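Local structure of putative alpha/beta hydrolase FOLD protein (Candidatus Nitrososphaera gargensis, 5A62) at residues 30-42 with 175-188. The protein probably acts as a carboxylesterase of the alpha/beta hydrolase fold, cleaving ester substrates. Sequence-based numbering, arbitrary orientation.
Sequences HPIGGNILIWDYE and FFREVFTKTSVEGF. With ACT (acetate ion), chain B.
Gly33, in the type II turn from Pro31 to Gly34, meets Phe180 at the end of helix 170-180, their CA atoms 4.9 Å apart. Its carbonyl O receives a nearly straight CA-H...O contact from Phe180 CA (3.2 Å, 168° at the hydrogen). Glycine suits this place twice over: its positive phi is easily reached without a side chain, and the Phe180 ring lies so close to its CA that there is little room for one. Beside it, Asn35 works in two directions. Its OD1 accepts from Leu37 N in the carbonyl plane, on a lone pair, closing an Asx turn, while ND2 gives a weak, bent bond to Val179 O (2.9 Å, 129°). With chi1 at 54° the amide is tucked back over its own backbone and serves both. A water accepts from Asn35 ND2 and donates to Gly34 O and to Thr183 OG1, whose own hydroxyl donates to Phe180 O; polar groups of both segments are thus bridged within a buried contact. Val179 fills the middle with its two branches, CG1 against Gly34 CA (3.6 Å) and CG2 beside Leu37 CB. Phe175 brings its ring edge to Leu37 O, CE1 at 3.6 Å, and Leu37 CD1 rests on the aliphatic CE of Lys182 (3.8 Å). Ile32 N donates to an acetate, probably from the crystallisation liquor, that also bonds Ile100 N, next to the probable nucleophile Ser99, consistent with an oxyanion hole. Through Gly33, Asn35 and Val179 the loop after strand 25-29 meets helix 170-180, part of the helical insertion between strands 116-122 and 212-218, consistent with a cap; helix 250-253 touches Ile38 and Phe175, and helix 149-157 packs on Phe180.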
# COMPACT_ATOMS: atom_id res chain seq x y z
N HIS A 30 -10.76 -16.45 -0.67
CA HIS A 30 -10.11 -16.69 0.61
C HIS A 30 -9.54 -15.42 1.25
O HIS A 30 -9.45 -14.37 0.63
CB HIS A 30 -9.00 -17.74 0.43
CG HIS A 30 -7.84 -17.29 -0.39
ND1 HIS A 30 -6.88 -16.46 0.13
CD2 HIS A 30 -7.42 -17.58 -1.66
CE1 HIS A 30 -5.94 -16.26 -0.79
NE2 HIS A 30 -6.26 -16.90 -1.89
N PRO A 31 -9.16 -15.49 2.54
CA PRO A 31 -8.62 -14.35 3.27
C PRO A 31 -7.13 -14.22 3.07
O PRO A 31 -6.48 -15.05 2.47
CB PRO A 31 -8.87 -14.73 4.72
CG PRO A 31 -8.78 -16.16 4.75
CD PRO A 31 -9.42 -16.61 3.46
N ILE A 32 -6.55 -13.13 3.56
CA ILE A 32 -5.10 -13.04 3.62
C ILE A 32 -4.56 -14.23 4.39
O ILE A 32 -5.06 -14.51 5.50
CB ILE A 32 -4.63 -11.71 4.25
CG1 ILE A 32 -5.04 -10.54 3.34
CG2 ILE A 32 -3.13 -11.74 4.49
CD1 ILE A 32 -4.67 -9.18 3.92
N GLY A 33 -3.57 -14.91 3.85
CA GLY A 33 -2.97 -16.08 4.46
C GLY A 33 -3.74 -17.33 4.14
O GLY A 33 -3.33 -18.41 4.58
N GLY A 34 -4.83 -17.24 3.40
CA GLY A 34 -5.61 -18.42 2.98
C GLY A 34 -5.26 -18.82 1.58
O GLY A 34 -4.36 -18.30 0.92
N ASN A 35 -5.99 -19.82 1.08
CA ASN A 35 -5.83 -20.38 -0.23
C ASN A 35 -6.96 -21.36 -0.40
O ASN A 35 -7.87 -21.44 0.43
CB ASN A 35 -4.46 -20.93 -0.41
CG ASN A 35 -4.11 -21.89 0.65
OD1 ASN A 35 -4.85 -22.87 0.88
ND2 ASN A 35 -3.05 -21.63 1.38
N ILE A 36 -6.97 -22.08 -1.53
CA ILE A 36 -8.15 -22.93 -1.83
C ILE A 36 -8.24 -24.07 -0.83
O ILE A 36 -9.33 -24.59 -0.61
CB ILE A 36 -8.07 -23.47 -3.23
CG1 ILE A 36 -8.35 -22.34 -4.20
CG2 ILE A 36 -9.04 -24.63 -3.44
CD1 ILE A 36 -7.94 -22.59 -5.60
N LEU A 37 -7.16 -24.41 -0.16
CA LEU A 37 -7.24 -25.45 0.89
C LEU A 37 -8.20 -25.11 2.00
O LEU A 37 -8.73 -26.00 2.69
CB LEU A 37 -5.86 -25.83 1.40
CG LEU A 37 -4.82 -26.15 0.29
CD1 LEU A 37 -3.45 -26.43 0.88
CD2 LEU A 37 -5.33 -27.20 -0.66
N ILE A 38 -8.47 -23.83 2.25
CA ILE A 38 -9.35 -23.43 3.34
C ILE A 38 -10.78 -23.76 3.00
O ILE A 38 -11.60 -23.76 3.90
CB ILE A 38 -9.17 -21.91 3.64
CG1 ILE A 38 -9.37 -21.62 5.13
CG2 ILE A 38 -10.05 -21.03 2.79
CD1 ILE A 38 -9.11 -20.17 5.52
N TRP A 39 -11.09 -24.05 1.73
CA TRP A 39 -12.47 -24.19 1.21
C TRP A 39 -12.85 -25.63 0.95
O TRP A 39 -13.89 -25.92 0.33
CB TRP A 39 -12.67 -23.35 -0.06
CG TRP A 39 -12.59 -21.88 0.07
CD1 TRP A 39 -11.81 -20.99 -0.70
CD2 TRP A 39 -13.42 -21.02 0.87
NE1 TRP A 39 -12.06 -19.72 -0.33
CE2 TRP A 39 -13.07 -19.68 0.58
CE3 TRP A 39 -14.44 -21.24 1.79
CZ2 TRP A 39 -13.67 -18.63 1.17
CZ3 TRP A 39 -15.05 -20.19 2.36
CH2 TRP A 39 -14.64 -18.86 2.07
N ASP A 40 -12.08 -26.59 1.42
CA ASP A 40 -12.33 -27.97 1.05
C ASP A 40 -13.75 -28.43 1.31
O ASP A 40 -14.45 -28.96 0.44
CB ASP A 40 -11.29 -28.91 1.74
CG ASP A 40 -11.18 -28.77 3.34
OD1 ASP A 40 -11.83 -27.92 4.03
OD2 ASP A 40 -10.39 -29.59 3.92
N TYR A 41 -14.19 -28.21 2.54
CA TYR A 41 -15.50 -28.57 2.94
C TYR A 41 -16.57 -27.86 2.13
O TYR A 41 -17.55 -28.45 1.68
CB TYR A 41 -15.74 -28.29 4.42
CG TYR A 41 -17.15 -28.56 4.91
CD1 TYR A 41 -17.60 -29.86 5.04
CD2 TYR A 41 -18.03 -27.53 5.14
CE1 TYR A 41 -18.90 -30.12 5.44
CE2 TYR A 41 -19.32 -27.78 5.55
CZ TYR A 41 -19.73 -29.09 5.74
OH TYR A 41 -21.05 -29.31 6.13
N GLU A 42 -16.39 -26.58 1.96
CA GLU A 42 -17.38 -25.78 1.29
C GLU A 42 -17.51 -26.19 -0.19
O GLU A 42 -18.62 -26.16 -0.71
CB GLU A 42 -17.00 -24.27 1.33
CG GLU A 42 -17.14 -23.66 2.69
CD GLU A 42 -16.03 -23.94 3.62
OE1 GLU A 42 -15.01 -24.60 3.33
OE2 GLU A 42 -16.15 -23.43 4.78
N PHE A 175 -4.91 -27.29 10.95
CA PHE A 175 -5.50 -26.90 9.67
C PHE A 175 -5.06 -25.46 9.28
O PHE A 175 -4.53 -25.24 8.17
CB PHE A 175 -6.99 -27.03 9.79
CG PHE A 175 -7.81 -26.59 8.59
CD1 PHE A 175 -7.37 -26.76 7.30
CD2 PHE A 175 -9.05 -26.03 8.79
CE1 PHE A 175 -8.21 -26.38 6.22
CE2 PHE A 175 -9.83 -25.62 7.71
CZ PHE A 175 -9.39 -25.83 6.43
N PHE A 176 -5.11 -24.55 10.24
CA PHE A 176 -4.60 -23.23 10.02
C PHE A 176 -3.14 -23.24 9.61
O PHE A 176 -2.75 -22.55 8.64
CB PHE A 176 -4.78 -22.36 11.25
CG PHE A 176 -4.16 -21.01 11.14
CD1 PHE A 176 -4.83 -19.98 10.58
CD2 PHE A 176 -2.90 -20.80 11.62
CE1 PHE A 176 -4.24 -18.73 10.46
CE2 PHE A 176 -2.32 -19.54 11.54
CZ PHE A 176 -3.02 -18.55 10.94
N ARG A 177 -2.29 -24.00 10.28
CA ARG A 177 -0.87 -24.10 9.90
C ARG A 177 -0.70 -24.52 8.47
O ARG A 177 0.05 -23.89 7.73
CB ARG A 177 -0.12 -25.14 10.72
CG ARG A 177 0.18 -24.70 12.14
CD ARG A 177 0.93 -25.78 12.93
NE ARG A 177 1.34 -25.30 14.26
CZ ARG A 177 0.66 -25.52 15.38
NH1 ARG A 177 -0.47 -26.22 15.38
NH2 ARG A 177 1.09 -25.00 16.54
N GLU A 178 -1.40 -25.60 8.12
CA GLU A 178 -1.37 -26.15 6.75
C GLU A 178 -1.60 -25.03 5.77
O GLU A 178 -0.72 -24.82 4.89
CB GLU A 178 -2.35 -27.32 6.51
CG GLU A 178 -2.09 -28.08 5.18
CD GLU A 178 -1.00 -29.18 5.21
OE1 GLU A 178 0.13 -28.97 5.78
OE2 GLU A 178 -1.24 -30.27 4.60
N VAL A 179 -2.72 -24.33 5.97
CA VAL A 179 -3.21 -23.36 5.00
C VAL A 179 -2.23 -22.14 4.98
O VAL A 179 -1.70 -21.77 3.95
CB VAL A 179 -4.60 -22.91 5.35
CG1 VAL A 179 -5.03 -21.64 4.56
CG2 VAL A 179 -5.60 -24.06 5.18
N PHE A 180 -2.01 -21.56 6.15
CA PHE A 180 -1.29 -20.29 6.25
C PHE A 180 0.09 -20.37 5.70
O PHE A 180 0.61 -19.45 5.05
CB PHE A 180 -1.32 -19.82 7.71
CG PHE A 180 -0.83 -18.42 7.92
CD1 PHE A 180 -1.73 -17.35 7.80
CD2 PHE A 180 0.49 -18.16 8.21
CE1 PHE A 180 -1.27 -16.06 8.05
CE2 PHE A 180 0.94 -16.89 8.45
CZ PHE A 180 0.06 -15.87 8.30
N THR A 181 0.79 -21.48 5.97
CA THR A 181 2.18 -21.58 5.63
C THR A 181 2.42 -21.83 4.12
O THR A 181 3.56 -21.83 3.70
CB THR A 181 2.93 -22.60 6.50
OG1 THR A 181 2.39 -23.88 6.23
CG2 THR A 181 2.85 -22.21 7.92
N LYS A 182 1.35 -21.89 3.32
CA LYS A 182 1.50 -21.86 1.87
C LYS A 182 1.61 -20.41 1.33
O LYS A 182 1.83 -20.25 0.12
CB LYS A 182 0.32 -22.51 1.16
CG LYS A 182 -0.12 -23.87 1.56
CD LYS A 182 0.95 -24.83 1.34
CE LYS A 182 0.33 -26.25 1.26
NZ LYS A 182 0.26 -26.74 2.61
N THR A 183 1.45 -19.43 2.20
CA THR A 183 1.48 -18.07 1.75
C THR A 183 2.93 -17.64 1.62
O THR A 183 3.73 -17.84 2.54
CB THR A 183 0.79 -17.22 2.82
OG1 THR A 183 -0.53 -17.74 3.14
CG2 THR A 183 0.59 -15.77 2.28
N SER A 184 3.30 -17.00 0.53
CA SER A 184 4.60 -16.42 0.43
C SER A 184 4.75 -15.21 1.31
O SER A 184 3.77 -14.53 1.58
CB SER A 184 4.96 -16.08 -1.00
OG SER A 184 4.23 -14.95 -1.49
N VAL A 185 5.97 -14.93 1.74
CA VAL A 185 6.24 -13.72 2.50
C VAL A 185 5.86 -12.50 1.67
O VAL A 185 5.19 -11.60 2.16
CB VAL A 185 7.71 -13.66 2.92
CG1 VAL A 185 8.04 -12.30 3.53
CG2 VAL A 185 8.05 -14.84 3.78
N GLU A 186 6.24 -12.46 0.40
CA GLU A 186 5.97 -11.27 -0.44
C GLU A 186 4.49 -11.16 -0.61
O GLU A 186 3.95 -10.03 -0.58
CB GLU A 186 6.73 -11.28 -1.77
CG GLU A 186 6.43 -12.46 -2.54
CD GLU A 186 7.29 -13.78 -2.18
OE1 GLU A 186 7.96 -14.13 -1.06
OE2 GLU A 186 7.24 -14.57 -3.22
N GLY A 187 3.74 -12.24 -0.71
CA GLY A 187 2.32 -12.16 -0.85
C GLY A 187 1.64 -11.70 0.41
O GLY A 187 0.63 -10.95 0.32
N PHE A 188 2.03 -12.17 1.58
CA PHE A 188 1.47 -11.70 2.82
C PHE A 188 1.69 -10.20 2.97
O PHE A 188 0.76 -9.47 3.31
CB PHE A 188 2.12 -12.47 3.98
CG PHE A 188 1.56 -12.04 5.31
CD1 PHE A 188 0.34 -12.52 5.77
CD2 PHE A 188 2.25 -11.16 6.12
CE1 PHE A 188 -0.17 -12.07 6.98
CE2 PHE A 188 1.73 -10.73 7.31
CZ PHE A 188 0.54 -11.15 7.70
C ACT B . -7.78 -10.25 5.80
O ACT B . -7.06 -10.60 6.77
OXT ACT B . -8.01 -11.04 4.93
CH3 ACT B . -8.33 -8.80 5.66
O HOH W 1 -1.66 -19.05 0.93